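Local coordinates for putative protein-disulfide isomerase (PDB 3GN3), which is of unproven function but probably takes part in thiol-disulfide exchange, as relatives with a DsbA-like thioredoxin fold do, at residues K31-L36 with V50-Q55; E23-F28 with T88-H93; D114-I119 with A126-F131. All blocks are in the same frame, centred on the assembly; numbering follows the deposited sequence.

Contact 1: residues K31-L36 with V50-Q55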
loop_
_atom_site.group_PDB
_atom_site.type_symbol
_atom_site.label_atom_id
_atom_site.label_comp_id
_atom_site.label_asym_id
_atom_site.label_seq_id
_atom_site.Cartn_x
_atom_site.Cartn_y
_atom_site.Cartn_z
ATOM N N LYS A 31 -10.700 -1.323 -23.600
ATOM C CA LYS A 31 -11.489 -2.542 -23.645
ATOM C C LYS A 31 -12.455 -2.630 -22.438
ATOM O O LYS A 31 -13.665 -2.815 -22.616
ATOM C CB LYS A 31 -10.536 -3.727 -23.714
ATOM C CG LYS A 31 -11.124 -5.018 -24.185
ATOM C CD LYS A 31 -10.089 -5.706 -25.086
ATOM C CE LYS A 31 -10.045 -7.212 -24.885
ATOM N NZ LYS A 31 -9.331 -7.560 -23.590
ATOM N N ALA A 32 -11.944 -2.467 -21.217
ATOM C CA ALA A 32 -12.819 -2.498 -20.036
ATOM C C ALA A 32 -13.799 -1.321 -20.028
ATOM O O ALA A 32 -14.958 -1.462 -19.603
ATOM C CB ALA A 32 -11.995 -2.536 -18.732
ATOM N N PHE A 33 -13.335 -0.169 -20.512
ATOM C CA PHE A 33 -14.151 1.039 -20.515
ATOM C C PHE A 33 -15.424 0.828 -21.338
ATOM O O PHE A 33 -16.535 1.062 -20.860
ATOM C CB PHE A 33 -13.345 2.234 -21.052
ATOM C CG PHE A 33 -14.169 3.469 -21.270
ATOM C CD1 PHE A 33 -14.632 4.209 -20.188
ATOM C CD2 PHE A 33 -14.504 3.875 -22.566
ATOM C CE1 PHE A 33 -15.398 5.356 -20.386
ATOM C CE2 PHE A 33 -15.272 5.033 -22.780
ATOM C CZ PHE A 33 -15.722 5.772 -21.691
ATOM N N PHE A 34 -15.241 0.374 -22.573
ATOM C CA PHE A 34 -16.356 0.016 -23.443
ATOM C C PHE A 34 -17.253 -1.146 -22.957
ATOM O O PHE A 34 -18.213 -1.488 -23.634
ATOM C CB PHE A 34 -15.875 -0.233 -24.881
ATOM C CG PHE A 34 -15.489 1.028 -25.623
ATOM C CD1 PHE A 34 -16.405 2.079 -25.779
ATOM C CD2 PHE A 34 -14.223 1.165 -26.179
ATOM C CE1 PHE A 34 -16.053 3.257 -26.465
ATOM C CE2 PHE A 34 -13.864 2.339 -26.869
ATOM C CZ PHE A 34 -14.788 3.383 -27.010
ATOM N N LYS A 35 -16.980 -1.726 -21.786
ATOM C CA LYS A 35 -17.855 -2.761 -21.239
ATOM C C LYS A 35 -18.658 -2.259 -20.049
ATOM O O LYS A 35 -19.508 -2.983 -19.515
ATOM C CB LYS A 35 -17.059 -4.005 -20.839
ATOM C CG LYS A 35 -16.499 -4.809 -22.014
ATOM C CD LYS A 35 -15.994 -6.183 -21.551
ATOM C CE LYS A 35 -15.059 -6.781 -22.577
ATOM N NZ LYS A 35 -14.417 -8.032 -22.097
ATOM N N LEU A 36 -18.421 -1.025 -19.622
ATOM C CA LEU A 36 -19.073 -0.555 -18.406
ATOM C C LEU A 36 -20.576 -0.302 -18.569
ATOM O O LEU A 36 -21.339 -0.470 -17.612
ATOM C CB LEU A 36 -18.336 0.637 -17.788
ATOM C CG LEU A 36 -16.903 0.360 -17.303
ATOM C CD1 LEU A 36 -16.208 1.678 -16.956
ATOM C CD2 LEU A 36 -16.851 -0.629 -16.119
ATOM N N VAL A 50 -21.098 1.852 -10.144
ATOM C CA VAL A 50 -19.862 1.783 -10.905
ATOM C C VAL A 50 -19.153 3.129 -10.813
ATOM O O VAL A 50 -19.737 4.150 -11.137
ATOM C CB VAL A 50 -20.143 1.455 -12.389
ATOM C CG1 VAL A 50 -18.884 1.522 -13.208
ATOM C CG2 VAL A 50 -20.790 0.074 -12.531
ATOM N N ARG A 51 -17.904 3.137 -10.348
ATOM C CA ARG A 51 -17.092 4.366 -10.359
ATOM C C ARG A 51 -15.797 4.175 -11.124
ATOM O O ARG A 51 -15.103 3.166 -10.956
ATOM C CB ARG A 51 -16.759 4.841 -8.949
ATOM C CG ARG A 51 -17.942 4.891 -8.029
ATOM C CD ARG A 51 -17.663 5.781 -6.870
ATOM N NE ARG A 51 -18.906 6.267 -6.299
ATOM C CZ ARG A 51 -19.252 6.093 -5.037
ATOM N NH1 ARG A 51 -18.439 5.464 -4.214
ATOM N NH2 ARG A 51 -20.394 6.558 -4.594
ATOM N N ILE A 52 -15.486 5.158 -11.955
ATOM C CA ILE A 52 -14.196 5.263 -12.609
ATOM C C ILE A 52 -13.195 6.073 -11.749
ATOM O O ILE A 52 -13.524 7.147 -11.229
ATOM C CB ILE A 52 -14.345 5.897 -14.002
ATOM C CG1 ILE A 52 -15.286 5.041 -14.852
ATOM C CG2 ILE A 52 -12.966 6.073 -14.681
ATOM C CD1 ILE A 52 -15.714 5.678 -16.172
ATOM N N ARG A 53 -11.983 5.537 -11.582
ATOM C CA ARG A 53 -10.875 6.316 -11.026
ATOM C C ARG A 53 -9.816 6.362 -12.098
ATOM O O ARG A 53 -9.638 5.398 -12.845
ATOM C CB ARG A 53 -10.274 5.709 -9.763
ATOM C CG ARG A 53 -11.209 4.988 -8.817
ATOM C CD ARG A 53 -12.391 5.827 -8.456
ATOM N NE ARG A 53 -12.975 5.502 -7.163
ATOM C CZ ARG A 53 -13.890 6.269 -6.577
ATOM N NH1 ARG A 53 -14.298 7.360 -7.196
ATOM N NH2 ARG A 53 -14.383 5.955 -5.382
ATOM N N LEU A 54 -9.104 7.482 -12.172
ATOM C CA LEU A 54 -8.144 7.677 -13.240
ATOM C C LEU A 54 -6.740 7.275 -12.789
ATOM O O LEU A 54 -6.190 7.821 -11.825
ATOM C CB LEU A 54 -8.224 9.126 -13.743
ATOM C CG LEU A 54 -9.632 9.483 -14.250
ATOM C CD1 LEU A 54 -9.751 10.963 -14.490
ATOM C CD2 LEU A 54 -10.029 8.686 -15.501
ATOM N N GLN A 55 -6.190 6.275 -13.462
ATOM C CA GLN A 55 -4.872 5.744 -13.147
ATOM C C GLN A 55 -3.923 6.263 -14.197
ATOM O O GLN A 55 -3.767 5.643 -15.262
ATOM C CB GLN A 55 -4.907 4.205 -13.184
ATOM C CG GLN A 55 -3.535 3.491 -13.110
ATOM C CD GLN A 55 -2.967 3.460 -11.704
ATOM O OE1 GLN A 55 -3.456 4.156 -10.809
ATOM N NE2 GLN A 55 -1.942 2.644 -11.494
#
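The beta-alpha-beta crossover of the thioredoxin fold is packed together here, where Phe33 and Leu36 of its helical connection meet Val50 and Ile52 of strand 48-54. That strand runs parallel to strand 16-22, and residues 31-36 lie on the connection between the two. A type I turn from Phe33 to Leu36 leads into helix 36-43, with Leu36 N bonded to Phe33 O at 3.1 Å. Val50 and Ile52 both turn toward residues 31-36. Arg51, between them, points away.

The contact is wholly apolar, and Leu36, Val50 and Ile52 are all buried. Leu36 divides its two methyls between the strand residues. CD2 reaches Val50 CG1 at 4.2 Å, and CD1 lies 4.1 Å from Ile52 CG1. Ile52 CD1 is also 4.1 Å from Leu36 CD1. The Leu36 side chain runs at a slant to both partners. Its CG is anti to the carbonyl carbon (chi1 -63°), and the branch beyond it opens onto the strand. Val20 of strand 16-22 also touches Leu36, and Leu22 touches Ile52. Met87 of helix 79-92 packs on both Phe33 and Ile52. The Phe33 ring offers an edge, not a face: Ile52 CD1 sits near the ring plane, 4.2 Å from Phe33 CE1.

Contact 2: residues E23-F28 with T88-H93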
loop_
_atom_site.group_PDB
_atom_site.type_symbol
_atom_site.label_atom_id
_atom_site.label_comp_id
_atom_site.label_asym_id
_atom_site.label_seq_id
_atom_site.Cartn_x
_atom_site.Cartn_y
_atom_site.Cartn_z
ATOM N N GLU A 23 -6.476 3.896 -17.167
ATOM C CA GLU A 23 -5.604 4.828 -17.866
ATOM C C GLU A 23 -6.273 5.093 -19.222
ATOM O O GLU A 23 -6.439 4.162 -20.021
ATOM C CB GLU A 23 -4.174 4.249 -18.012
ATOM C CG GLU A 23 -3.326 4.783 -19.181
ATOM C CD GLU A 23 -3.089 6.298 -19.146
ATOM O OE1 GLU A 23 -2.573 6.817 -18.120
ATOM O OE2 GLU A 23 -3.417 6.962 -20.166
ATOM N N PRO A 24 -6.663 6.351 -19.486
ATOM C CA PRO A 24 -7.480 6.692 -20.680
ATOM C C PRO A 24 -6.892 6.290 -22.034
ATOM O O PRO A 24 -7.654 6.117 -22.998
ATOM C CB PRO A 24 -7.613 8.221 -20.612
ATOM C CG PRO A 24 -7.195 8.591 -19.197
ATOM C CD PRO A 24 -6.227 7.550 -18.750
ATOM N N THR A 25 -5.572 6.140 -22.116
ATOM C CA THR A 25 -4.937 5.747 -23.380
ATOM C C THR A 25 -4.346 4.338 -23.348
ATOM O O THR A 25 -3.483 4.003 -24.169
ATOM C CB THR A 25 -3.821 6.741 -23.826
ATOM O OG1 THR A 25 -2.789 6.799 -22.830
ATOM C CG2 THR A 25 -4.380 8.121 -24.053
ATOM N N CYS A 26 -4.788 3.519 -22.401
ATOM C CA CYS A 26 -4.275 2.153 -22.283
ATOM C C CYS A 26 -5.220 1.178 -22.985
ATOM O O CYS A 26 -6.422 1.209 -22.757
ATOM C CB CYS A 26 -4.068 1.804 -20.812
ATOM S SG CYS A 26 -4.281 0.050 -20.326
ATOM N N PRO A 27 -4.680 0.307 -23.850
ATOM C CA PRO A 27 -5.541 -0.576 -24.674
ATOM C C PRO A 27 -6.487 -1.458 -23.845
ATOM O O PRO A 27 -7.672 -1.615 -24.200
ATOM C CB PRO A 27 -4.538 -1.436 -25.460
ATOM C CG PRO A 27 -3.222 -1.284 -24.751
ATOM C CD PRO A 27 -3.241 0.073 -24.096
ATOM N N PHE A 28 -5.975 -2.002 -22.739
ATOM C CA PHE A 28 -6.760 -2.878 -21.872
ATOM C C PHE A 28 -7.807 -2.085 -21.133
ATOM O O PHE A 28 -8.933 -2.577 -20.916
ATOM C CB PHE A 28 -5.845 -3.637 -20.901
ATOM C CG PHE A 28 -4.690 -4.319 -21.584
ATOM C CD1 PHE A 28 -4.890 -5.510 -22.295
ATOM C CD2 PHE A 28 -3.418 -3.755 -21.551
ATOM C CE1 PHE A 28 -3.816 -6.152 -22.959
ATOM C CE2 PHE A 28 -2.335 -4.375 -22.200
ATOM C CZ PHE A 28 -2.542 -5.586 -22.914
ATOM N N THR A 88 -14.483 8.615 -23.994
ATOM C CA THR A 88 -14.907 7.959 -25.234
ATOM C C THR A 88 -14.127 8.458 -26.449
ATOM O O THR A 88 -13.696 7.656 -27.283
ATOM C CB THR A 88 -16.418 8.142 -25.512
ATOM O OG1 THR A 88 -17.180 7.705 -24.375
ATOM C CG2 THR A 88 -16.834 7.367 -26.777
ATOM N N ALA A 89 -13.942 9.776 -26.558
ATOM C CA ALA A 89 -13.205 10.327 -27.706
ATOM C C ALA A 89 -11.744 9.863 -27.712
ATOM O O ALA A 89 -11.199 9.503 -28.777
ATOM C CB ALA A 89 -13.313 11.852 -27.748
ATOM N N VAL A 90 -11.118 9.850 -26.531
ATOM C CA VAL A 90 -9.732 9.361 -26.403
ATOM C C VAL A 90 -9.682 7.856 -26.709
ATOM O O VAL A 90 -8.902 7.405 -27.554
ATOM C CB VAL A 90 -9.110 9.703 -25.003
ATOM C CG1 VAL A 90 -7.758 9.026 -24.818
ATOM C CG2 VAL A 90 -8.964 11.213 -24.835
ATOM N N ALA A 91 -10.554 7.101 -26.043
ATOM C CA ALA A 91 -10.666 5.652 -26.248
ATOM C C ALA A 91 -10.815 5.248 -27.725
ATOM O O ALA A 91 -10.072 4.385 -28.200
ATOM C CB ALA A 91 -11.796 5.090 -25.411
ATOM N N SER A 92 -11.746 5.889 -28.444
ATOM C CA SER A 92 -11.967 5.634 -29.883
ATOM C C SER A 92 -10.777 5.929 -30.773
ATOM O O SER A 92 -10.609 5.294 -31.804
ATOM C CB SER A 92 -13.116 6.472 -30.398
ATOM O OG SER A 92 -14.262 6.256 -29.615
ATOM N N HIS A 93 -9.980 6.921 -30.396
ATOM C CA HIS A 93 -8.786 7.285 -31.156
ATOM C C HIS A 93 -7.541 7.088 -30.283
ATOM O O HIS A 93 -6.642 7.932 -30.264
ATOM C CB HIS A 93 -8.887 8.742 -31.607
ATOM C CG HIS A 93 -10.083 9.031 -32.462
ATOM N ND1 HIS A 93 -11.295 9.427 -31.934
ATOM C CD2 HIS A 93 -10.248 8.990 -33.808
ATOM C CE1 HIS A 93 -12.151 9.628 -32.921
ATOM N NE2 HIS A 93 -11.541 9.371 -34.066
#
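Pro24 and Thr25, in the turn that leads into helix 27-33, rest on Val90 of helix 79-92. The turn is type I and starts at Glu23. The Glu23 carboxylate is bonded within the turn, and its OE2 accepts twice from Thr25. Thr25 OG1 gives a bond of 2.7 Å to Glu23 OE2 from above the carboxylate plane, 36° out of it. Thr25 N gives one of 3.0 Å to Glu23 OE2 on the anti side, with an N-H...O angle of 159°. The two donors come from opposite faces of the plane.

Pro24 follows. Its carbonyl O lies 3.4 Å from Val90 CG1, and Pro24 CB is 4.3 Å from the same methyl. Ile66 of helix 63-73 touches Pro24, Thr25 and Val90.

Thr25 has two roles. Its chi1 of 60° sets OG1 between the backbone N and the carbonyl carbon, where it can meet Glu23. The same rotation holds CG2 anti to the carbonyl carbon, and Thr25 CG2 comes within 3.6 Å of Val90 CG1.

Cys26 closes the turn, with Cys26 N bonded to Glu23 O at 3.0 Å. It is the N-cap of helix 27-33, and its side chain caps a backbone N just past Phe28. Cys26 matches the first cysteine of a CXXC motif, and Ser29 stands in the second place, so disulfide activity stays an inference.

The turn's polar groups are bonded within it and to Ser63, Gln57, His60 and Arg94, while the meeting with Val90 is van der Waals contact through one methyl.

Contact 3: residues D114-I119 with A126-F131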
loop_
_atom_site.group_PDB
_atom_site.type_symbol
_atom_site.label_atom_id
_atom_site.label_comp_id
_atom_site.label_asym_id
_atom_site.label_seq_id
_atom_site.Cartn_x
_atom_site.Cartn_y
_atom_site.Cartn_z
ATOM N N ASP A 114 -2.043 21.076 -28.641
ATOM C CA ASP A 114 -2.466 20.179 -29.727
ATOM C C ASP A 114 -3.401 19.057 -29.235
ATOM O O ASP A 114 -4.476 18.836 -29.809
ATOM C CB ASP A 114 -1.262 19.580 -30.444
ATOM C CG ASP A 114 -0.462 20.613 -31.195
ATOM O OD1 ASP A 114 -1.085 21.565 -31.724
ATOM O OD2 ASP A 114 0.783 20.484 -31.265
ATOM N N ILE A 115 -2.989 18.384 -28.152
ATOM C CA ILE A 115 -3.758 17.329 -27.488
ATOM C C ILE A 115 -5.123 17.841 -27.015
ATOM O O ILE A 115 -6.147 17.186 -27.227
ATOM C CB ILE A 115 -2.931 16.687 -26.326
ATOM C CG1 ILE A 115 -1.668 15.989 -26.868
ATOM C CG2 ILE A 115 -3.769 15.741 -25.467
ATOM C CD1 ILE A 115 -1.844 15.171 -28.149
ATOM N N ILE A 116 -5.143 19.021 -26.406
ATOM C CA ILE A 116 -6.412 19.593 -25.950
ATOM C C ILE A 116 -7.377 19.890 -27.103
ATOM O O ILE A 116 -8.563 19.551 -27.032
ATOM C CB ILE A 116 -6.219 20.852 -25.105
ATOM C CG1 ILE A 116 -5.476 20.498 -23.816
ATOM C CG2 ILE A 116 -7.580 21.506 -24.800
ATOM C CD1 ILE A 116 -5.112 21.712 -22.964
ATOM N N ALA A 117 -6.858 20.524 -28.154
ATOM C CA ALA A 117 -7.620 20.815 -29.373
ATOM C C ALA A 117 -8.199 19.526 -29.997
ATOM O O ALA A 117 -9.378 19.477 -30.360
ATOM C CB ALA A 117 -6.735 21.565 -30.374
ATOM N N ARG A 118 -7.351 18.494 -30.076
ATOM C CA ARG A 118 -7.693 17.160 -30.574
ATOM C C ARG A 118 -8.868 16.504 -29.816
ATOM O O ARG A 118 -9.812 15.981 -30.428
ATOM C CB ARG A 118 -6.456 16.270 -30.500
ATOM C CG ARG A 118 -6.556 14.984 -31.290
ATOM C CD ARG A 118 -5.624 15.020 -32.449
ATOM N NE ARG A 118 -4.417 14.224 -32.242
ATOM C CZ ARG A 118 -3.208 14.713 -31.996
ATOM N NH1 ARG A 118 -3.014 16.014 -31.887
ATOM N NH2 ARG A 118 -2.184 13.896 -31.848
ATOM N N ILE A 119 -8.815 16.540 -28.489
ATOM C CA ILE A 119 -9.913 16.037 -27.668
ATOM C C ILE A 119 -11.168 16.894 -27.846
ATOM O O ILE A 119 -12.297 16.380 -27.854
ATOM C CB ILE A 119 -9.509 15.980 -26.179
ATOM C CG1 ILE A 119 -8.344 14.997 -25.983
ATOM C CG2 ILE A 119 -10.719 15.666 -25.297
ATOM C CD1 ILE A 119 -7.819 14.946 -24.566
ATOM N N ALA A 126 -15.765 22.132 -25.423
ATOM C CA ALA A 126 -14.802 23.208 -25.259
ATOM C C ALA A 126 -14.149 23.002 -23.892
ATOM O O ALA A 126 -14.824 23.025 -22.861
ATOM C CB ALA A 126 -15.502 24.551 -25.341
ATOM N N LEU A 127 -12.838 22.781 -23.885
ATOM C CA LEU A 127 -12.157 22.339 -22.665
ATOM C C LEU A 127 -11.083 23.291 -22.149
ATOM O O LEU A 127 -10.900 23.405 -20.927
ATOM C CB LEU A 127 -11.557 20.946 -22.863
ATOM C CG LEU A 127 -12.557 19.830 -23.136
ATOM C CD1 LEU A 127 -11.835 18.603 -23.654
ATOM C CD2 LEU A 127 -13.406 19.511 -21.902
ATOM N N ALA A 128 -10.387 23.953 -23.082
ATOM C CA ALA A 128 -9.264 24.848 -22.779
ATOM C C ALA A 128 -9.519 25.717 -21.564
ATOM O O ALA A 128 -8.735 25.701 -20.612
ATOM C CB ALA A 128 -8.883 25.710 -23.987
ATOM N N GLU A 129 -10.611 26.463 -21.565
ATOM C CA GLU A 129 -10.848 27.346 -20.438
ATOM C C GLU A 129 -10.890 26.563 -19.138
ATOM O O GLU A 129 -10.142 26.878 -18.217
ATOM C CB GLU A 129 -12.109 28.182 -20.605
ATOM C CG GLU A 129 -12.220 29.217 -19.502
ATOM C CD GLU A 129 -13.474 30.065 -19.596
ATOM O OE1 GLU A 129 -13.912 30.378 -20.740
ATOM O OE2 GLU A 129 -14.012 30.431 -18.518
ATOM N N ALA A 130 -11.741 25.534 -19.086
ATOM C CA ALA A 130 -11.900 24.692 -17.903
ATOM C C ALA A 130 -10.587 24.028 -17.477
ATOM O O ALA A 130 -10.314 23.890 -16.284
ATOM C CB ALA A 130 -12.984 23.652 -18.132
ATOM N N PHE A 131 -9.788 23.635 -18.463
ATOM C CA PHE A 131 -8.462 23.053 -18.259
ATOM C C PHE A 131 -7.533 23.987 -17.486
ATOM O O PHE A 131 -6.690 23.521 -16.708
ATOM C CB PHE A 131 -7.856 22.738 -19.623
ATOM C CG PHE A 131 -6.496 22.078 -19.577
ATOM C CD1 PHE A 131 -6.375 20.698 -19.739
ATOM C CD2 PHE A 131 -5.333 22.842 -19.434
ATOM C CE1 PHE A 131 -5.118 20.085 -19.737
ATOM C CE2 PHE A 131 -4.074 22.248 -19.422
ATOM C CZ PHE A 131 -3.959 20.871 -19.580
#
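Ile116 of helix 112-123 sets its terminal methyl on the ring of Phe131, and this CH-pi contact is the centre of the packing with helix 128-132. Ile116 CD1 stands 3.4 Å from the Phe131 centroid and only 3° off the ring normal. It is thus almost equally far from all six ring carbons. Phe131 CG is anti to its backbone N (chi1 -178°), which swings the ring out from its helix, away from Leu127 and Ala128, so that one face meets Ile116. The ring also makes a cation-pi contact with Arg68, and Ala103 of the second subunit packs on Phe131.

The remaining contacts are aliphatic. Ile119 CG2 touches Leu127 CD1 at 3.5 Å, and the two side chains cross at about a right angle. Ile116 CG2 lies more loosely against the helix start, 4.1 Å from Ala128 N and 4.5 Å from Ala128 CB.

Among polar bonds, Glu120 OE1 accepts from both Leu127 N and Ala128 N, so helix 112-123 also fastens the start of the short helix.

The pair belongs to the helical part inserted into the thioredoxin fold between strands 48-54 and 157-160. There Cys69 of helix 63-73 touches both Ile116 and Phe131, and Val86 of helix 79-92 touches Ile119 and Leu127.

In the fold
Contacts 1 and 2 are neighbours, with centres 10 Å apart, and both use helix 27-33. Along the chain, contact 1 is nested inside the loop closed by contact 2. They touch where Phe33 and Phe34 meet Thr88, Ala91 and Ser92. Contact 3 follows in sequence, and its centre lies 16 Å from that of contact 2 and 22 Å from that of contact 1. Val90 of contact 2 touches Ile119 of contact 3, which joins helices 79-92 and 112-123. The series thus runs from the thioredoxin core into the inserted helical part. Helix 79-92 links them beside the turn bearing the probable reactive cysteine.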